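Side-chain contacts in Cfl (Pectobacterium brasiliense, PDB 7A9J), which is a coronafacic acid ligase of the ATP-dependent AMP-binding enzyme family, whose members generally activate carboxylic acids as acyl-adenylates: residues 131-134 and 135-138; 68-71 and 72-75. The protein carries 1 engineered substitution. One frame throughout, in Å; residues are numbered along the deposited sequence.

Contact 1: residues 131-134 and 135-138; sequences YETK and QEIE
Thr-133 and Lys-134 hand their carbonyls to the amides four residues on, Ile-137 N to Thr-133 O at 2.9 Å and Glu-138 N to Lys-134 O also at 2.9 Å, the first nearly straight at hydrogen and acceptor alike. On this i to i+4 frame the side chains of the same pairs meet as well. Lys-134 and Glu-138 form a salt bridge, Lys-134 NZ lying 2.7 Å from Glu-138 OE1. The ammonium comes to the syn side of that oxygen, 28° out of the carboxylate plane. The lysine starts with CG anti to its own N (chi1 -179°), runs out extended, and folds only at the last torsion (chi4 -66°), which turns NZ toward Glu-138 OE1; on the way its CE passes 3.3 Å from Glu-138 OE1. The second oxygen, Glu-138 OE2, is hydrogen-bonded to Thr-160 OG1, so each carboxylate oxygen has a partner, which probably limits its rotation. These i to i+4 pairs make up a helix of little more than one turn, 134-138, that follows helix 127-132 after a break at Thr-133, the N-cap position. Thr-133 OG1 does not cap this helix but bonds back to Arg-129 O in the preceding one. Its carbon side faces the new turn instead: Thr-133 CB sits only 3.5 Å from Ile-137 CD1, tighter than usual, and Thr-133 CG2 touches the same methyl. Beyond, Thr-133 packs on Ala-108 and Val-111 of helix 108-117, while Ile-137 reaches Phe-130 and Leu-143.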
loop_
_atom_site.group_PDB
_atom_site.type_symbol
_atom_site.label_atom_id
_atom_site.label_comp_id
_atom_site.label_asym_id
_atom_site.label_seq_id
_atom_site.Cartn_x
_atom_site.Cartn_y
_atom_site.Cartn_z
ATOM N N TYR A 131 -16.318 -15.371 12.882
ATOM C CA TYR A 131 -17.114 -15.367 14.082
ATOM C C TYR A 131 -17.366 -13.941 14.570
ATOM O O TYR A 131 -18.314 -13.719 15.306
ATOM C CB TYR A 131 -16.468 -16.221 15.174
ATOM C CG TYR A 131 -16.855 -17.661 14.934
ATOM C CD1 TYR A 131 -18.136 -18.100 15.256
ATOM C CD2 TYR A 131 -15.971 -18.547 14.315
ATOM C CE1 TYR A 131 -18.523 -19.471 15.024
ATOM C CE2 TYR A 131 -16.356 -19.891 14.074
ATOM C CZ TYR A 131 -17.613 -20.301 14.395
ATOM O OH TYR A 131 -18.011 -21.634 14.187
ATOM N N GLU A 132 -16.557 -13.001 14.097
ATOM C CA GLU A 132 -16.830 -11.583 14.386
ATOM C C GLU A 132 -18.004 -11.048 13.563
ATOM O O GLU A 132 -18.534 -9.959 13.852
ATOM C CB GLU A 132 -15.569 -10.769 14.042
ATOM C CG GLU A 132 -14.513 -10.765 15.141
ATOM C CD GLU A 132 -13.124 -10.286 14.660
ATOM O OE1 GLU A 132 -12.947 -9.884 13.471
ATOM O OE2 GLU A 132 -12.189 -10.313 15.496
ATOM N N THR A 133 -18.387 -11.777 12.521
ATOM C CA THR A 133 -19.287 -11.317 11.469
ATOM C C THR A 133 -20.388 -12.333 11.178
ATOM O O THR A 133 -21.018 -12.271 10.117
ATOM C CB THR A 133 -18.480 -11.063 10.196
ATOM O OG1 THR A 133 -17.210 -10.513 10.549
ATOM C CG2 THR A 133 -19.190 -10.016 9.332
ATOM N N LYS A 134 -20.596 -13.292 12.073
ATOM C CA LYS A 134 -21.312 -14.511 11.704
ATOM C C LYS A 134 -22.759 -14.218 11.306
ATOM O O LYS A 134 -23.252 -14.699 10.278
ATOM C CB LYS A 134 -21.299 -15.489 12.889
ATOM C CG LYS A 134 -22.037 -16.811 12.543
ATOM C CD LYS A 134 -21.663 -17.897 13.497
ATOM C CE LYS A 134 -22.451 -19.192 13.186
ATOM N NZ LYS A 134 -23.928 -19.151 13.406
ATOM N N GLN A 135 -23.465 -13.462 12.133
ATOM C CA GLN A 135 -24.880 -13.224 11.867
ATOM C C GLN A 135 -25.057 -12.462 10.561
ATOM O O GLN A 135 -25.933 -12.785 9.751
ATOM C CB GLN A 135 -25.498 -12.467 13.034
ATOM C CG GLN A 135 -25.707 -13.365 14.242
ATOM C CD GLN A 135 -26.225 -12.608 15.437
ATOM O OE1 GLN A 135 -26.294 -11.370 15.417
ATOM N NE2 GLN A 135 -26.611 -13.342 16.492
ATOM N N GLU A 136 -24.182 -11.490 10.316
ATOM C CA GLU A 136 -24.243 -10.714 9.080
ATOM C C GLU A 136 -23.969 -11.595 7.866
ATOM O O GLU A 136 -24.723 -11.588 6.889
ATOM C CB GLU A 136 -23.250 -9.540 9.153
ATOM C CG GLU A 136 -23.593 -8.481 10.223
ATOM C CD GLU A 136 -23.244 -8.894 11.673
ATOM O OE1 GLU A 136 -22.608 -9.967 11.882
ATOM O OE2 GLU A 136 -23.600 -8.146 12.605
ATOM N N ILE A 137 -22.905 -12.385 7.912
ATOM C CA ILE A 137 -22.578 -13.212 6.753
ATOM C C ILE A 137 -23.716 -14.196 6.484
ATOM O O ILE A 137 -24.227 -14.307 5.359
ATOM C CB ILE A 137 -21.236 -13.918 6.979
ATOM C CG1 ILE A 137 -20.066 -12.934 6.883
ATOM C CG2 ILE A 137 -21.013 -15.029 5.866
ATOM C CD1 ILE A 137 -18.874 -13.433 7.683
ATOM N N GLU A 138 -24.204 -14.838 7.532
ATOM C CA GLU A 138 -25.205 -15.879 7.339
ATOM C C GLU A 138 -26.567 -15.331 6.974
ATOM O O GLU A 138 -27.437 -16.114 6.577
ATOM C CB GLU A 138 -25.295 -16.765 8.584
ATOM C CG GLU A 138 -23.996 -17.561 8.740
ATOM C CD GLU A 138 -24.007 -18.598 9.883
ATOM O OE1 GLU A 138 -24.681 -18.374 10.929
ATOM O OE2 GLU A 138 -23.319 -19.653 9.730
#

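Contact 2: residues 68-71 and 72-75; sequences NIKK and GDRI
Asp-73 and Lys-70 close a type II beta turn, with Lys-71 and Gly-72 at its corners, that leads from helix 50-66 into strand 74-78 of a five-stranded parallel sheet. Asp-73 N donates to Lys-70 O at 3.0 Å, approaching from above the carbonyl plane. The aspartate side chain then answers in the reverse sense: its OD2 accepts Lys-70 N at 2.8 Å, with the N-H meeting the carboxylate well out of its plane, by 55°. One residue thus pairs with both backbone polar atoms of Lys-70, and the turn is clasped twice. Asp-73 CG stands beside its own backbone N (chi1 -70°), which carries the carboxylate back toward the start of the turn. Gly-72, the second corner, has a positive phi (93°), a conformation suited to glycine at this position of a type II turn. Ahead of the turn, Asn-68 ends the helix as C-prime residue of a Schellman motif, and its OD1 takes a bond from Lys-70 NZ. Ile-69, next to it, packs on Leu-64 of the helix and Ala-122 of strand 122-125. Its CG2 methyl meets two residues of 72-75, lying 4.0 Å from Asp-73 OD2 and 4.0 Å from Ile-75 CD1.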
loop_
_atom_site.group_PDB
_atom_site.type_symbol
_atom_site.label_atom_id
_atom_site.label_comp_id
_atom_site.label_asym_id
_atom_site.label_seq_id
_atom_site.Cartn_x
_atom_site.Cartn_y
_atom_site.Cartn_z
ATOM N N ASN A 68 -20.587 -26.329 -7.117
ATOM C CA ASN A 68 -21.386 -25.640 -8.120
ATOM C C ASN A 68 -20.966 -24.178 -8.302
ATOM O O ASN A 68 -21.740 -23.367 -8.827
ATOM C CB ASN A 68 -22.881 -25.727 -7.792
ATOM C CG ASN A 68 -23.745 -25.431 -8.986
ATOM O OD1 ASN A 68 -23.324 -25.651 -10.125
ATOM N ND2 ASN A 68 -24.947 -24.899 -8.747
ATOM N N ILE A 69 -19.765 -23.819 -7.861
ATOM C CA ILE A 69 -19.166 -22.537 -8.226
ATOM C C ILE A 69 -18.679 -22.631 -9.670
ATOM O O ILE A 69 -18.112 -23.654 -10.091
ATOM C CB ILE A 69 -18.034 -22.167 -7.263
ATOM C CG1 ILE A 69 -18.605 -22.064 -5.843
ATOM C CG2 ILE A 69 -17.459 -20.829 -7.637
ATOM C CD1 ILE A 69 -19.913 -21.275 -5.749
ATOM N N LYS A 70 -18.986 -21.604 -10.457
ATOM C CA LYS A 70 -18.761 -21.601 -11.897
ATOM C C LYS A 70 -17.981 -20.351 -12.249
ATOM O O LYS A 70 -17.947 -19.406 -11.470
ATOM C CB LYS A 70 -20.078 -21.596 -12.691
ATOM C CG LYS A 70 -21.080 -22.651 -12.238
ATOM C CD LYS A 70 -22.242 -22.791 -13.216
ATOM C CE LYS A 70 -23.143 -23.979 -12.843
ATOM N NZ LYS A 70 -22.383 -25.269 -12.739
ATOM N N LYS A 71 -17.334 -20.370 -13.418
ATOM C CA LYS A 71 -16.716 -19.163 -13.971
ATOM C C LYS A 71 -17.713 -18.010 -13.915
ATOM O O LYS A 71 -18.860 -18.167 -14.331
ATOM C CB LYS A 71 -16.294 -19.430 -15.426
ATOM C CG LYS A 71 -15.702 -18.207 -16.109
ATOM C CD LYS A 71 -14.834 -18.589 -17.304
ATOM C CE LYS A 71 -15.663 -18.812 -18.517
ATOM N NZ LYS A 71 -14.867 -18.615 -19.780
ATOM N N GLY A 72 -17.275 -16.851 -13.397
ATOM C CA GLY A 72 -18.107 -15.669 -13.278
ATOM C C GLY A 72 -18.835 -15.493 -11.952
ATOM O O GLY A 72 -19.301 -14.383 -11.659
ATOM N N ASP A 73 -18.966 -16.551 -11.152
ATOM C CA ASP A 73 -19.500 -16.407 -9.805
ATOM C C ASP A 73 -18.546 -15.577 -8.947
ATOM O O ASP A 73 -17.328 -15.662 -9.086
ATOM C CB ASP A 73 -19.694 -17.783 -9.146
ATOM C CG ASP A 73 -20.828 -18.595 -9.765
ATOM O OD1 ASP A 73 -21.657 -18.053 -10.537
ATOM O OD2 ASP A 73 -20.888 -19.805 -9.466
ATOM N N ARG A 74 -19.101 -14.826 -8.007
ATOM C CA ARG A 74 -18.310 -13.925 -7.171
ATOM C C ARG A 74 -18.165 -14.534 -5.783
ATOM O O ARG A 74 -19.140 -14.946 -5.170
ATOM C CB ARG A 74 -18.945 -12.526 -7.131
ATOM C CG ARG A 74 -19.098 -12.034 -8.584
ATOM C CD ARG A 74 -19.644 -10.690 -8.637
ATOM N NE ARG A 74 -19.775 -10.177 -9.986
ATOM C CZ ARG A 74 -20.296 -8.978 -10.243
ATOM N NH1 ARG A 74 -20.722 -8.231 -9.228
ATOM N NH2 ARG A 74 -20.417 -8.530 -11.491
ATOM N N ILE A 75 -16.934 -14.578 -5.290
ATOM C CA ILE A 75 -16.622 -15.152 -3.998
ATOM C C ILE A 75 -16.019 -14.065 -3.119
ATOM O O ILE A 75 -14.968 -13.507 -3.459
ATOM C CB ILE A 75 -15.617 -16.302 -4.131
ATOM C CG1 ILE A 75 -16.105 -17.304 -5.165
ATOM C CG2 ILE A 75 -15.412 -16.955 -2.739
ATOM C CD1 ILE A 75 -15.229 -18.569 -5.145
#

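From the N terminus, contact 2 comes first: residues 68-75 close the tight turn between helix 50-66 and strand 74-78. After helix 83-95, strand 98-101, helix 108-117 and strand 122-125, contact 1 follows at 131-138, at the junction of helices 127-132 and 134-138, before strand 145-148. The contacts lie in series, neither nested nor crossed, with centres about 21 Å apart and nearest atoms about 10 Å apart. Both belong to connections of the same five-stranded parallel sheet: contact 2 enters strand 74-78, and contact 1 lies in the link from its neighbour, strand 122-125, to strand 145-148. Contact 2 also borders strand 122-125, and contact 1 lies against helix 108-117, which precedes that strand.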